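Local coordinates for protein glutamate racemase (Campylobacter jejuni, PDB 3UHF) that belongs to the Asp/Glu/hydantoin racemase family and holds D-glutamic acid in a pocket between its two parallel-sheet alpha/beta halves, at residues A[124-129]-A[235-240]; A[97-102]-A[146-151]; A[170-175]-A[181-186]; A[55-58]-A[62-65]; A[42-47]-A[248-253]. All blocks are in the same frame, centred on the assembly; numbering follows the deposited sequence. Where two conformers were deposited one is given.

Interaction 1: A[124-129]-A[235-240]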
# COMPACT_ATOMS: atom_id res chain seq x y z
N THR A 124 -11.27 5.26 -5.84
CA THR A 124 -11.56 6.69 -5.87
C THR A 124 -12.71 7.00 -6.83
O THR A 124 -13.62 7.77 -6.50
CB THR A 124 -10.31 7.51 -6.28
OG1 THR A 124 -9.22 7.20 -5.40
CG2 THR A 124 -10.58 9.02 -6.21
N ILE A 125 -12.67 6.39 -8.01
CA ILE A 125 -13.76 6.54 -8.98
C ILE A 125 -15.09 6.02 -8.43
O ILE A 125 -16.14 6.65 -8.58
CB ILE A 125 -13.40 5.87 -10.32
CG1 ILE A 125 -12.23 6.62 -10.97
CG2 ILE A 125 -14.62 5.82 -11.24
CD1 ILE A 125 -11.69 5.94 -12.22
N LYS A 126 -15.06 4.87 -7.76
CA LYS A 126 -16.28 4.35 -7.14
C LYS A 126 -16.82 5.29 -6.06
O LYS A 126 -18.03 5.46 -5.92
CB LYS A 126 -16.05 2.99 -6.52
CG LYS A 126 -15.89 1.83 -7.50
CD LYS A 126 -15.78 0.54 -6.69
CE LYS A 126 -15.43 -0.66 -7.55
NZ LYS A 126 -14.94 -1.77 -6.68
N ALA A 127 -15.91 5.90 -5.29
CA ALA A 127 -16.31 6.76 -4.19
C ALA A 127 -16.88 8.09 -4.68
O ALA A 127 -17.82 8.62 -4.10
CB ALA A 127 -15.12 7.01 -3.26
N LEU A 128 -16.29 8.63 -5.75
CA LEU A 128 -16.70 9.94 -6.27
C LEU A 128 -17.74 9.86 -7.38
O LEU A 128 -18.70 10.64 -7.38
CB LEU A 128 -15.48 10.70 -6.80
CG LEU A 128 -14.39 11.08 -5.79
CD1 LEU A 128 -13.29 11.84 -6.52
CD2 LEU A 128 -15.00 11.91 -4.68
N HIS A 129 -17.54 8.94 -8.32
CA HIS A 129 -18.42 8.73 -9.48
C HIS A 129 -18.86 10.06 -10.10
O HIS A 129 -20.03 10.26 -10.43
CB HIS A 129 -19.63 7.85 -9.11
CG HIS A 129 -20.42 8.35 -7.95
ND1 HIS A 129 -20.17 7.96 -6.65
CD2 HIS A 129 -21.44 9.23 -7.88
CE1 HIS A 129 -21.00 8.57 -5.84
NE2 HIS A 129 -21.78 9.36 -6.56
N LEU A 235 -9.00 -7.26 -5.76
CA LEU A 235 -8.70 -8.68 -5.85
C LEU A 235 -9.94 -9.55 -5.99
O LEU A 235 -9.94 -10.53 -6.74
CB LEU A 235 -7.88 -9.14 -4.64
CG LEU A 235 -6.47 -8.56 -4.66
CD1 LEU A 235 -5.73 -8.90 -3.38
CD2 LEU A 235 -5.72 -9.08 -5.88
N LYS A 236 -10.99 -9.20 -5.26
CA LYS A 236 -12.24 -9.96 -5.34
C LYS A 236 -12.83 -9.93 -6.74
O LYS A 236 -13.49 -10.88 -7.19
CB LYS A 236 -13.25 -9.47 -4.29
CG LYS A 236 -12.79 -9.76 -2.86
CD LYS A 236 -13.87 -9.50 -1.81
CE LYS A 236 -13.99 -8.01 -1.51
NZ LYS A 236 -14.76 -7.76 -0.25
N GLU A 237 -12.58 -8.84 -7.46
CA GLU A 237 -13.08 -8.70 -8.83
C GLU A 237 -12.18 -9.38 -9.87
O GLU A 237 -12.68 -9.90 -10.87
CB GLU A 237 -13.22 -7.23 -9.17
CG GLU A 237 -14.19 -6.47 -8.29
CD GLU A 237 -13.91 -4.98 -8.30
OE1 GLU A 237 -14.64 -4.23 -7.62
OE2 GLU A 237 -12.94 -4.57 -8.98
N ARG A 238 -10.87 -9.34 -9.65
CA ARG A 238 -9.89 -9.79 -10.63
C ARG A 238 -9.60 -11.27 -10.54
O ARG A 238 -9.31 -11.92 -11.54
CB ARG A 238 -8.57 -9.04 -10.46
CG ARG A 238 -8.34 -7.92 -11.46
CD ARG A 238 -9.25 -6.74 -11.18
NE ARG A 238 -9.04 -5.67 -12.14
CZ ARG A 238 -9.76 -4.55 -12.17
NH1 ARG A 238 -10.73 -4.35 -11.28
NH2 ARG A 238 -9.51 -3.62 -13.08
N GLU A 239 -9.63 -11.80 -9.32
CA GLU A 239 -9.31 -13.20 -9.11
C GLU A 239 -10.53 -13.96 -8.60
O GLU A 239 -11.54 -13.35 -8.22
CB GLU A 239 -8.14 -13.34 -8.14
CG GLU A 239 -6.84 -12.74 -8.66
CD GLU A 239 -6.24 -13.54 -9.82
OE1 GLU A 239 -6.51 -14.76 -9.90
OE2 GLU A 239 -5.51 -12.96 -10.65
N ASN A 240 -10.44 -15.28 -8.61
CA ASN A 240 -11.53 -16.10 -8.12
C ASN A 240 -11.27 -16.50 -6.67
O ASN A 240 -10.65 -17.53 -6.41
CB ASN A 240 -11.68 -17.34 -8.99
CG ASN A 240 -13.09 -17.89 -8.98
OD1 ASN A 240 -13.99 -17.31 -8.38
ND2 ASN A 240 -13.28 -19.02 -9.65

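Interaction 2: A[97-102]-A[146-151]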
# COMPACT_ATOMS: atom_id res chain seq x y z
N ALA A 97 7.00 1.07 -4.76
CA ALA A 97 7.31 -0.07 -5.62
C ALA A 97 6.26 -0.23 -6.72
O ALA A 97 6.60 -0.57 -7.87
CB ALA A 97 7.41 -1.35 -4.79
N SER A 98 5.00 0.02 -6.38
CA SER A 98 3.92 -0.14 -7.36
C SER A 98 4.06 0.87 -8.50
O SER A 98 3.64 0.61 -9.63
CB SER A 98 2.54 -0.00 -6.70
OG SER A 98 2.25 -1.09 -5.83
N ALA A 99 4.65 2.02 -8.18
CA ALA A 99 4.81 3.10 -9.14
C ALA A 99 5.88 2.82 -10.19
O ALA A 99 5.84 3.39 -11.27
CB ALA A 99 5.11 4.44 -8.42
N TYR A 100 6.82 1.93 -9.89
CA TYR A 100 7.97 1.72 -10.78
C TYR A 100 8.22 0.29 -11.24
O TYR A 100 8.64 0.06 -12.37
CB TYR A 100 9.25 2.26 -10.14
CG TYR A 100 9.27 3.77 -10.01
CD1 TYR A 100 9.56 4.58 -11.11
CD2 TYR A 100 8.97 4.38 -8.80
CE1 TYR A 100 9.56 5.95 -11.00
CE2 TYR A 100 8.98 5.75 -8.68
CZ TYR A 100 9.27 6.53 -9.78
OH TYR A 100 9.28 7.91 -9.66
N ALA A 101 7.98 -0.68 -10.36
CA ALA A 101 8.49 -2.04 -10.57
C ALA A 101 7.55 -3.09 -11.19
O ALA A 101 7.99 -4.21 -11.45
CB ALA A 101 9.07 -2.59 -9.27
N LEU A 102 6.28 -2.76 -11.40
CA LEU A 102 5.33 -3.79 -11.85
C LEU A 102 5.67 -4.45 -13.19
O LEU A 102 5.55 -5.67 -13.31
CB LEU A 102 3.89 -3.26 -11.87
CG LEU A 102 3.33 -2.90 -10.50
CD1 LEU A 102 1.84 -2.57 -10.61
CD2 LEU A 102 3.57 -4.02 -9.48
N SER A 146 6.55 9.67 -10.31
CA SER A 146 6.24 8.64 -11.31
C SER A 146 5.07 9.05 -12.21
O SER A 146 4.93 8.55 -13.34
CB SER A 146 5.86 7.32 -10.63
OG SER A 146 4.52 7.35 -10.15
N GLU A 147 4.23 9.94 -11.69
CA GLU A 147 3.02 10.41 -12.36
C GLU A 147 2.00 9.29 -12.62
O GLU A 147 1.07 9.46 -13.41
CB GLU A 147 3.35 11.18 -13.64
CG GLU A 147 4.11 12.47 -13.35
CD GLU A 147 4.51 13.23 -14.60
OE1 GLU A 147 4.22 12.77 -15.72
OE2 GLU A 147 5.14 14.30 -14.45
N GLU A 148 2.16 8.16 -11.95
CA GLU A 148 1.26 7.03 -12.22
C GLU A 148 -0.19 7.31 -11.80
O GLU A 148 -1.13 7.02 -12.56
CB GLU A 148 1.80 5.74 -11.58
CG GLU A 148 3.03 5.19 -12.30
CD GLU A 148 2.71 4.60 -13.66
OE1 GLU A 148 3.57 4.65 -14.56
OE2 GLU A 148 1.59 4.08 -13.83
N TYR A 149 -0.39 7.87 -10.61
CA TYR A 149 -1.75 8.20 -10.18
C TYR A 149 -2.34 9.26 -11.09
O TYR A 149 -3.49 9.16 -11.50
CB TYR A 149 -1.79 8.71 -8.74
CG TYR A 149 -1.77 7.61 -7.70
CD1 TYR A 149 -0.57 7.20 -7.14
CD2 TYR A 149 -2.94 7.00 -7.28
CE1 TYR A 149 -0.53 6.20 -6.18
CE2 TYR A 149 -2.92 5.99 -6.32
CZ TYR A 149 -1.70 5.61 -5.77
OH TYR A 149 -1.64 4.62 -4.83
N GLN A 150 -1.53 10.29 -11.38
CA GLN A 150 -1.99 11.40 -12.22
C GLN A 150 -2.43 10.91 -13.59
O GLN A 150 -3.50 11.28 -14.08
CB GLN A 150 -0.89 12.46 -12.39
CG GLN A 150 -0.45 13.16 -11.10
CD GLN A 150 0.74 12.48 -10.46
OE1 GLN A 150 0.72 11.27 -10.25
NE2 GLN A 150 1.80 13.24 -10.16
N LYS A 151 -1.61 10.07 -14.21
CA LYS A 151 -1.91 9.56 -15.55
C LYS A 151 -3.16 8.70 -15.58
O LYS A 151 -3.96 8.78 -16.52
CB LYS A 151 -0.72 8.78 -16.12
CG LYS A 151 0.45 9.65 -16.59
CD LYS A 151 1.67 8.78 -16.92
CE LYS A 151 2.61 9.45 -17.91
NZ LYS A 151 3.47 10.50 -17.29
O HOH W 1 6.46 4.50 -13.74

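Interaction 3: A[170-175]-A[181-186]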
# COMPACT_ATOMS: atom_id res chain seq x y z
N VAL A 170 6.11 9.65 6.48
CA VAL A 170 6.64 8.29 6.62
C VAL A 170 7.46 8.13 7.91
O VAL A 170 7.12 7.30 8.75
CB VAL A 170 7.46 7.83 5.37
CG1 VAL A 170 8.29 6.58 5.69
CG2 VAL A 170 6.52 7.59 4.16
N PRO A 171 8.53 8.93 8.09
CA PRO A 171 9.28 8.75 9.34
C PRO A 171 8.50 9.16 10.60
O PRO A 171 8.77 8.61 11.66
CB PRO A 171 10.52 9.64 9.16
CG PRO A 171 10.16 10.62 8.09
CD PRO A 171 9.23 9.86 7.17
N MET A 172 7.57 10.11 10.49
CA MET A 172 6.73 10.45 11.65
C MET A 172 5.91 9.26 12.11
O MET A 172 5.85 8.97 13.31
CB MET A 172 5.83 11.66 11.35
CG MET A 172 6.65 12.94 11.22
SD MET A 172 5.69 14.37 10.71
CE MET A 172 5.06 14.91 12.31
N VAL A 173 5.31 8.55 11.16
CA VAL A 173 4.56 7.34 11.48
C VAL A 173 5.46 6.31 12.14
O VAL A 173 5.08 5.67 13.11
CB VAL A 173 3.86 6.74 10.23
CG1 VAL A 173 3.44 5.30 10.48
CG2 VAL A 173 2.66 7.59 9.86
N GLU A 174 6.67 6.15 11.62
CA GLU A 174 7.58 5.16 12.19
C GLU A 174 8.02 5.53 13.62
O GLU A 174 8.34 4.63 14.41
CB GLU A 174 8.76 4.87 11.25
CG GLU A 174 8.29 4.19 9.95
CD GLU A 174 9.42 3.58 9.12
OE1 GLU A 174 9.16 3.20 7.96
OE2 GLU A 174 10.57 3.48 9.62
N GLU A 175 7.99 6.83 13.93
CA GLU A 175 8.29 7.35 15.27
C GLU A 175 7.06 7.33 16.18
O GLU A 175 7.12 7.79 17.32
CB GLU A 175 8.87 8.77 15.20
CG GLU A 175 10.36 8.81 14.86
CD GLU A 175 11.11 10.03 15.41
OE1 GLU A 175 10.56 10.80 16.22
OE2 GLU A 175 12.29 10.21 15.03
N ASP A 181 0.41 18.29 18.24
CA ASP A 181 0.83 19.58 17.70
C ASP A 181 1.87 19.47 16.59
O ASP A 181 1.84 20.24 15.63
CB ASP A 181 1.41 20.46 18.82
CG ASP A 181 0.36 20.96 19.80
OD1 ASP A 181 -0.84 20.85 19.51
OD2 ASP A 181 0.75 21.49 20.87
N PHE A 182 2.80 18.54 16.73
CA PHE A 182 3.88 18.39 15.76
C PHE A 182 3.29 17.87 14.45
O PHE A 182 3.59 18.38 13.38
CB PHE A 182 4.96 17.44 16.31
CG PHE A 182 6.19 17.33 15.45
CD1 PHE A 182 6.50 18.29 14.49
CD2 PHE A 182 7.04 16.25 15.60
CE1 PHE A 182 7.64 18.17 13.70
CE2 PHE A 182 8.19 16.12 14.82
CZ PHE A 182 8.49 17.08 13.87
N LEU A 183 2.42 16.87 14.54
CA LEU A 183 1.77 16.40 13.32
C LEU A 183 0.89 17.50 12.70
O LEU A 183 0.83 17.64 11.47
CB LEU A 183 0.96 15.13 13.59
CG LEU A 183 0.30 14.53 12.35
CD1 LEU A 183 1.35 13.92 11.41
CD2 LEU A 183 -0.70 13.48 12.77
N GLN A 184 0.21 18.28 13.53
CA GLN A 184 -0.61 19.38 13.01
C GLN A 184 0.27 20.33 12.21
O GLN A 184 -0.13 20.82 11.15
CB GLN A 184 -1.28 20.14 14.15
CG GLN A 184 -1.99 21.42 13.71
CD GLN A 184 -3.26 21.14 12.92
OE1 GLN A 184 -3.82 20.04 12.99
NE2 GLN A 184 -3.71 22.13 12.16
N SER A 185 1.48 20.58 12.70
CA SER A 185 2.40 21.49 12.01
C SER A 185 2.87 20.92 10.67
O SER A 185 3.05 21.67 9.70
CB SER A 185 3.61 21.80 12.90
OG SER A 185 3.20 22.49 14.07
N ALA A 186 3.06 19.61 10.60
CA ALA A 186 3.43 18.96 9.34
C ALA A 186 2.29 19.08 8.33
O ALA A 186 2.50 19.35 7.15
CB ALA A 186 3.74 17.51 9.58

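Interaction 4: A[55-58]-A[62-65]. With DGL (D-glutamic acid), chain C.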
# COMPACT_ATOMS: atom_id res chain seq x y z
N TYR A 55 7.04 -9.94 3.52
CA TYR A 55 8.46 -9.63 3.52
C TYR A 55 8.62 -8.12 3.43
O TYR A 55 8.07 -7.48 2.52
CB TYR A 55 9.17 -10.30 2.35
CG TYR A 55 10.64 -9.91 2.21
CD1 TYR A 55 11.56 -10.20 3.22
CD2 TYR A 55 11.11 -9.29 1.07
CE1 TYR A 55 12.91 -9.85 3.09
CE2 TYR A 55 12.44 -8.94 0.92
CZ TYR A 55 13.34 -9.22 1.94
OH TYR A 55 14.66 -8.87 1.78
N GLY A 56 9.37 -7.55 4.38
CA GLY A 56 9.63 -6.13 4.37
C GLY A 56 11.13 -5.89 4.28
O GLY A 56 11.89 -6.53 4.99
N ASP A 57 11.55 -5.00 3.38
CA ASP A 57 12.99 -4.78 3.17
C ASP A 57 13.53 -3.75 4.18
O ASP A 57 14.05 -2.69 3.82
CB ASP A 57 13.25 -4.32 1.73
CG ASP A 57 14.74 -4.26 1.39
OD1 ASP A 57 15.57 -4.80 2.17
OD2 ASP A 57 15.06 -3.69 0.33
N THR A 58 13.37 -4.07 5.45
CA THR A 58 13.63 -3.07 6.48
C THR A 58 15.10 -2.66 6.59
O THR A 58 15.41 -1.66 7.23
CB THR A 58 13.13 -3.55 7.85
OG1 THR A 58 13.71 -4.82 8.14
CG2 THR A 58 11.60 -3.68 7.84
N PRO A 62 13.83 3.71 3.62
CA PRO A 62 12.71 3.87 2.68
C PRO A 62 13.13 3.81 1.21
O PRO A 62 14.29 4.04 0.88
CB PRO A 62 12.23 5.29 2.98
CG PRO A 62 13.50 6.02 3.25
CD PRO A 62 14.34 5.03 4.05
N TYR A 63 12.15 3.54 0.36
CA TYR A 63 12.32 3.57 -1.10
C TYR A 63 11.84 4.91 -1.67
O TYR A 63 12.25 5.33 -2.76
CB TYR A 63 11.48 2.45 -1.77
CG TYR A 63 11.96 1.01 -1.59
CD1 TYR A 63 13.01 0.69 -0.74
CD2 TYR A 63 11.36 -0.02 -2.31
CE1 TYR A 63 13.43 -0.64 -0.60
CE2 TYR A 63 11.77 -1.34 -2.17
CZ TYR A 63 12.81 -1.65 -1.32
OH TYR A 63 13.22 -2.96 -1.19
N GLY A 64 10.98 5.59 -0.92
CA GLY A 64 10.24 6.74 -1.41
C GLY A 64 11.07 7.97 -1.72
O GLY A 64 10.58 8.89 -2.36
N VAL A 65 12.31 8.00 -1.26
CA VAL A 65 13.20 9.12 -1.56
C VAL A 65 14.33 8.71 -2.50
O VAL A 65 15.26 9.48 -2.73
CB VAL A 65 13.78 9.75 -0.28
CG1 VAL A 65 12.70 10.45 0.50
CG2 VAL A 65 14.47 8.69 0.58
N DGL C . 6.15 1.73 1.47
CA DGL C . 6.36 3.08 0.94
C DGL C . 5.15 3.51 0.13
O DGL C . 4.05 2.96 0.29
CB DGL C . 6.59 4.09 2.06
CG DGL C . 7.93 3.89 2.78
CD DGL C . 9.08 4.04 1.81
OE1 DGL C . 9.67 3.00 1.42
OE2 DGL C . 9.37 5.18 1.40
OXT DGL C . 5.24 4.44 -0.66

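Interaction 5: A[42-47]-A[248-253]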
# COMPACT_ATOMS: atom_id res chain seq x y z
N SER A 42 -5.70 -5.25 5.93
CA SER A 42 -6.92 -5.33 5.13
C SER A 42 -7.10 -6.71 4.53
O SER A 42 -8.21 -7.26 4.55
CB SER A 42 -6.89 -4.29 4.00
OG SER A 42 -6.69 -2.99 4.51
N LEU A 43 -6.02 -7.28 4.00
CA LEU A 43 -6.07 -8.61 3.38
C LEU A 43 -6.44 -9.69 4.37
O LEU A 43 -7.20 -10.61 4.07
CB LEU A 43 -4.73 -8.94 2.73
CG LEU A 43 -4.30 -8.02 1.59
CD1 LEU A 43 -2.85 -8.28 1.23
CD2 LEU A 43 -5.21 -8.23 0.37
N TYR A 44 -5.88 -9.57 5.57
CA TYR A 44 -6.07 -10.52 6.65
C TYR A 44 -7.51 -10.48 7.16
O TYR A 44 -8.15 -11.52 7.33
CB TYR A 44 -5.10 -10.13 7.76
CG TYR A 44 -5.04 -11.03 8.96
CD1 TYR A 44 -4.68 -12.37 8.85
CD2 TYR A 44 -5.30 -10.53 10.23
CE1 TYR A 44 -4.61 -13.19 9.96
CE2 TYR A 44 -5.23 -11.33 11.34
CZ TYR A 44 -4.89 -12.66 11.21
OH TYR A 44 -4.82 -13.45 12.33
N GLU A 45 -8.01 -9.28 7.42
CA GLU A 45 -9.35 -9.15 7.98
C GLU A 45 -10.43 -9.52 6.96
O GLU A 45 -11.53 -9.94 7.34
CB GLU A 45 -9.57 -7.75 8.56
CG GLU A 45 -8.58 -7.44 9.69
CD GLU A 45 -8.74 -6.05 10.29
OE1 GLU A 45 -9.51 -5.23 9.74
OE2 GLU A 45 -8.09 -5.78 11.32
N ALA A 46 -10.11 -9.39 5.68
CA ALA A 46 -11.05 -9.76 4.62
C ALA A 46 -11.22 -11.28 4.46
O ALA A 46 -12.12 -11.74 3.74
CB ALA A 46 -10.62 -9.13 3.29
N ARG A 47 -10.35 -12.05 5.12
CA ARG A 47 -10.39 -13.51 5.08
C ARG A 47 -10.38 -14.10 3.67
O ARG A 47 -11.20 -14.96 3.34
CB ARG A 47 -11.58 -14.04 5.88
CG ARG A 47 -11.52 -13.66 7.35
CD ARG A 47 -12.31 -14.62 8.22
NE ARG A 47 -12.14 -14.31 9.63
CZ ARG A 47 -12.45 -15.13 10.63
NH1 ARG A 47 -12.95 -16.33 10.37
NH2 ARG A 47 -12.25 -14.75 11.89
N ALA A 248 -5.93 -16.14 8.00
CA ALA A 248 -4.77 -16.73 7.37
C ALA A 248 -3.66 -17.04 8.38
O ALA A 248 -3.55 -16.38 9.42
CB ALA A 248 -4.24 -15.81 6.28
N LYS A 249 -2.86 -18.04 8.06
CA LYS A 249 -1.60 -18.25 8.76
C LYS A 249 -0.64 -17.18 8.25
O LYS A 249 -0.52 -16.98 7.04
CB LYS A 249 -1.04 -19.64 8.46
CG LYS A 249 0.21 -19.99 9.27
CD LYS A 249 -0.02 -19.81 10.76
CE LYS A 249 0.63 -20.92 11.57
NZ LYS A 249 2.07 -21.08 11.24
N LEU A 250 0.01 -16.46 9.16
CA LEU A 250 0.90 -15.37 8.78
C LEU A 250 2.35 -15.75 9.04
O LEU A 250 2.67 -16.35 10.07
CB LEU A 250 0.56 -14.10 9.56
CG LEU A 250 -0.84 -13.51 9.43
CD1 LEU A 250 -0.94 -12.22 10.24
CD2 LEU A 250 -1.16 -13.25 7.98
N HIS A 251 3.23 -15.41 8.10
CA HIS A 251 4.67 -15.58 8.29
C HIS A 251 5.35 -14.27 7.95
O HIS A 251 5.06 -13.67 6.92
CB HIS A 251 5.22 -16.68 7.39
CG HIS A 251 4.65 -18.04 7.68
ND1 HIS A 251 4.99 -18.77 8.79
CD2 HIS A 251 3.75 -18.79 7.00
CE1 HIS A 251 4.33 -19.91 8.79
NE2 HIS A 251 3.57 -19.95 7.71
N PHE A 252 6.25 -13.83 8.83
CA PHE A 252 6.94 -12.56 8.65
C PHE A 252 8.42 -12.75 8.39
O PHE A 252 9.09 -13.49 9.11
CB PHE A 252 6.74 -11.68 9.89
CG PHE A 252 5.31 -11.29 10.11
CD1 PHE A 252 4.50 -12.02 10.97
CD2 PHE A 252 4.78 -10.19 9.46
CE1 PHE A 252 3.18 -11.66 11.16
CE2 PHE A 252 3.45 -9.82 9.65
CZ PHE A 252 2.65 -10.57 10.50
N TYR A 253 8.92 -12.08 7.37
CA TYR A 253 10.35 -12.03 7.10
C TYR A 253 10.81 -10.60 6.88
O TYR A 253 10.03 -9.76 6.43
CB TYR A 253 10.68 -12.87 5.86
CG TYR A 253 10.32 -14.33 6.02
CD1 TYR A 253 11.25 -15.24 6.50
CD2 TYR A 253 9.06 -14.79 5.68
CE1 TYR A 253 10.92 -16.58 6.65
CE2 TYR A 253 8.72 -16.14 5.82
CZ TYR A 253 9.65 -17.02 6.30
OH TYR A 253 9.33 -18.36 6.43
O HOH W 2 -7.09 -13.94 6.47
O HOH W 3 -3.87 -16.05 11.98

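Interaction 1: A[124-129]-A[235-240]
K126 and E237 make the whole of this contact, a single salt bridge between exposed side chains that reach toward each other from helices whose nearest CA atoms, those same two residues, are 13.5 Å apart. K126 NZ donates to E237 OE1 at 2.7 Å and comes in on the syn lone pair of that oxygen, the side that faces its sister oxygen. Both chains run out extended beyond CG, and the lysine stays stretched to the end (chi4 163°), which is how the two long side chains span so wide a gap.

Further charges extend the bridge into a network. R238 NH1 lies 3.2 Å from E237 OE2, with the oxygen in the plane of the guanidinium at its edge, so each carboxylate oxygen of E237 has its own cation. E122, one turn before K126, forms salt bridges to both K126 and R238. Two cations sit among two carboxylates, and they probably offset the like charges of E122 and E237, which come close.

At the end of its helix, H129 ND1 makes a weak hydrogen bond to K126 O at 3.4 Å. The arrangement is a surface salt-bridge network joining the C-terminal turns of helices 117-128 and 227-238.

Interaction 2: A[97-102]-A[146-151]
A99 and Y100 both pack on S146. The methyl CB of A99 meets S146 OG at 3.4 Å, while the phenol end of Y100 bears on the serine's CB, which approaches the ring obliquely, 3.6 Å from Y100 CZ. E148 adds a third van der Waals touch, its CG 3.5 Å from A99 O.

The hydroxyls find their hydrogen-bond partners outside the contact or within their own segment. Y100 OH is hydrogen-bonded to A142 O. The hydroxyl of S146 pairs with T143 O and also accepts from E148 N at 3.1 Å, a nearly straight bond at 162°; this makes S146 the start of an ST turn, at the break between helix 141-146 and helix 148-155. With chi1 at 79°, OG sits between the backbone N and the carbonyl carbon, and from there it can reach forward to that N-H.

Water carries the polar link across the two segments. One molecule donates to A99 O at 2.8 Å and to E148 OE1 at 3.0 Å. The glutamate chain bends at chi2 (-72°) and brings its carboxylate to this water. A glycerol, probably from the crystallisation liquor, is hydrogen-bonded to the backbone of S98, Y100 and L102.

Interaction 3: A[170-175]-A[181-186]
M172 leaves its helix with CG anti to the carbonyl carbon, runs straight through chi2, and then turns at chi3 (85°), which lays its methyl CE over the ring of F182. The phenylalanine does its share with CG anti to the backbone N (chi1 -174°), a setting that holds the ring up beside its own helix with one face toward the methionine.

The result is a CH-pi contact: CE stands 4.0 Å from the centroid of the F182 ring, almost directly above its centre. The sulfur follows behind, with SD 5.1 Å from the same centroid and still above the face, so the pair also counts as a Met-aromatic contact, though a distant one.

Helices 169-174 and 181-191 form a helical hairpin here, joined by a short loop. Their segments run antiparallel at 167°, with axes 11.8 Å apart at closest approach. That is a wide spacing; from helix 169-174 M172 is the side chain that crosses it, met by side chains of the other helix.

The tip of M172 has apolar neighbours besides the ring. CE rests 3.8 Å from L183 CA and 3.9 Å from L183 CD1, and SD lies 3.9 Å from A186 CB. F182, L183 and A186, within about one turn of the same helix, together receive the thioether. L183 also touches S213 of helix 211-218, while V170, one turn back from E174, touches D-glutamic acid.

Interaction 4: A[55-58]-A[62-65]
Y63 belongs to the D-glutamic acid pocket, and D57 holds it from behind the first shell, tying the loop's start after strand 51-56 to the part that holds one ligand carboxylate. Y63 OH donates to D57 OD2 at 2.5 Å, a very short hydrogen bond. The acceptor lies in the plane of the phenol ring, at its edge; the carboxylate is turned 78° against that ring, and the two side chains cross at about a right angle. The aspartate comes to this position with CG anti to its own N (chi1 -172°). OD2 also has a salt bridge to R60, and OD1 a hydrogen bond to S255, which fixes the rotation of the group.

D57 is the centre of an inverse gamma turn just past strand 51-56, where the chain leaves the parallel sheet. Further along the loop a cis peptide bond precedes P62.

Backbone N-H groups there grip the ligand. Y63 N points almost straight at OE1 of D-glutamic acid, 2.8 Å away, and G64 N reaches OE2 of the ligand at 2.9 Å, more bent (140°). P62 CB lies 3.3 Å from the ligand's OE2. S32, whose hydroxyl also bonds to the ligand, packs against the side chain of Y63.

Interaction 5: A[42-47]-A[248-253]
The shortest polar bond here is the one a water donates to A248 O, at 2.6 Å, and the same water is 2.8 Å from Y44 OH. Both the carbonyl oxygen and the water lie in the plane of the Y44 ring, at its edge, with Y44 CE1 3.4 Å from A248 O. A second water repeats the link at the backbone: it donates to Y44 O at 2.8 Å and accepts from A248 N at 2.9 Å. The two solvent bridges thus take up both the N-H and the C=O of A248, one reaching the helix backbone and the other the tip of the tyrosine.

Apolar contact covers one face of the ring. L250 CD1 sits over it, offset toward the rim and 4.0 Å from the centroid in a CH-pi contact, while its CD2 meets Y44 CD1 at 3.7 Å. With chi1 at -176° the tyrosine swings its ring out from the helix and against the leucine, whose side chain it crosses at about a right angle. K247 and L271 also touch Y44.

Past E45 the chain turns at R47 in a Schellman motif. Strand 249-254 is the outermost of the five-stranded parallel sheet on this side, next to strand 51-56, and the contact ties helix 37-45 to that edge, a helix-on-sheet packing of the alpha/beta fold.

Interaction 4 lies at the D-glutamic acid itself. Interaction 3 reaches the ligand through V170, although its M172 side chain is about 12 Å away; the side chain of A99 in interaction 2 is about 8 Å from the bound D-glutamic acid. The centres of interactions 2 and 4 are 16 Å apart, and those of interactions 3 and 4 are 18 Å apart. Interaction 5 joins interaction 4 through neighbouring strands of one sheet, with G56 N 3.1 Å from Y253 O, a probable hydrogen bond. It also meets interaction 1, where L235 CD1 packs 3.8 Å from L43 CD2. The centres of interactions 1 and 4 are 27 Å apart, on opposite sides of the chain's centre.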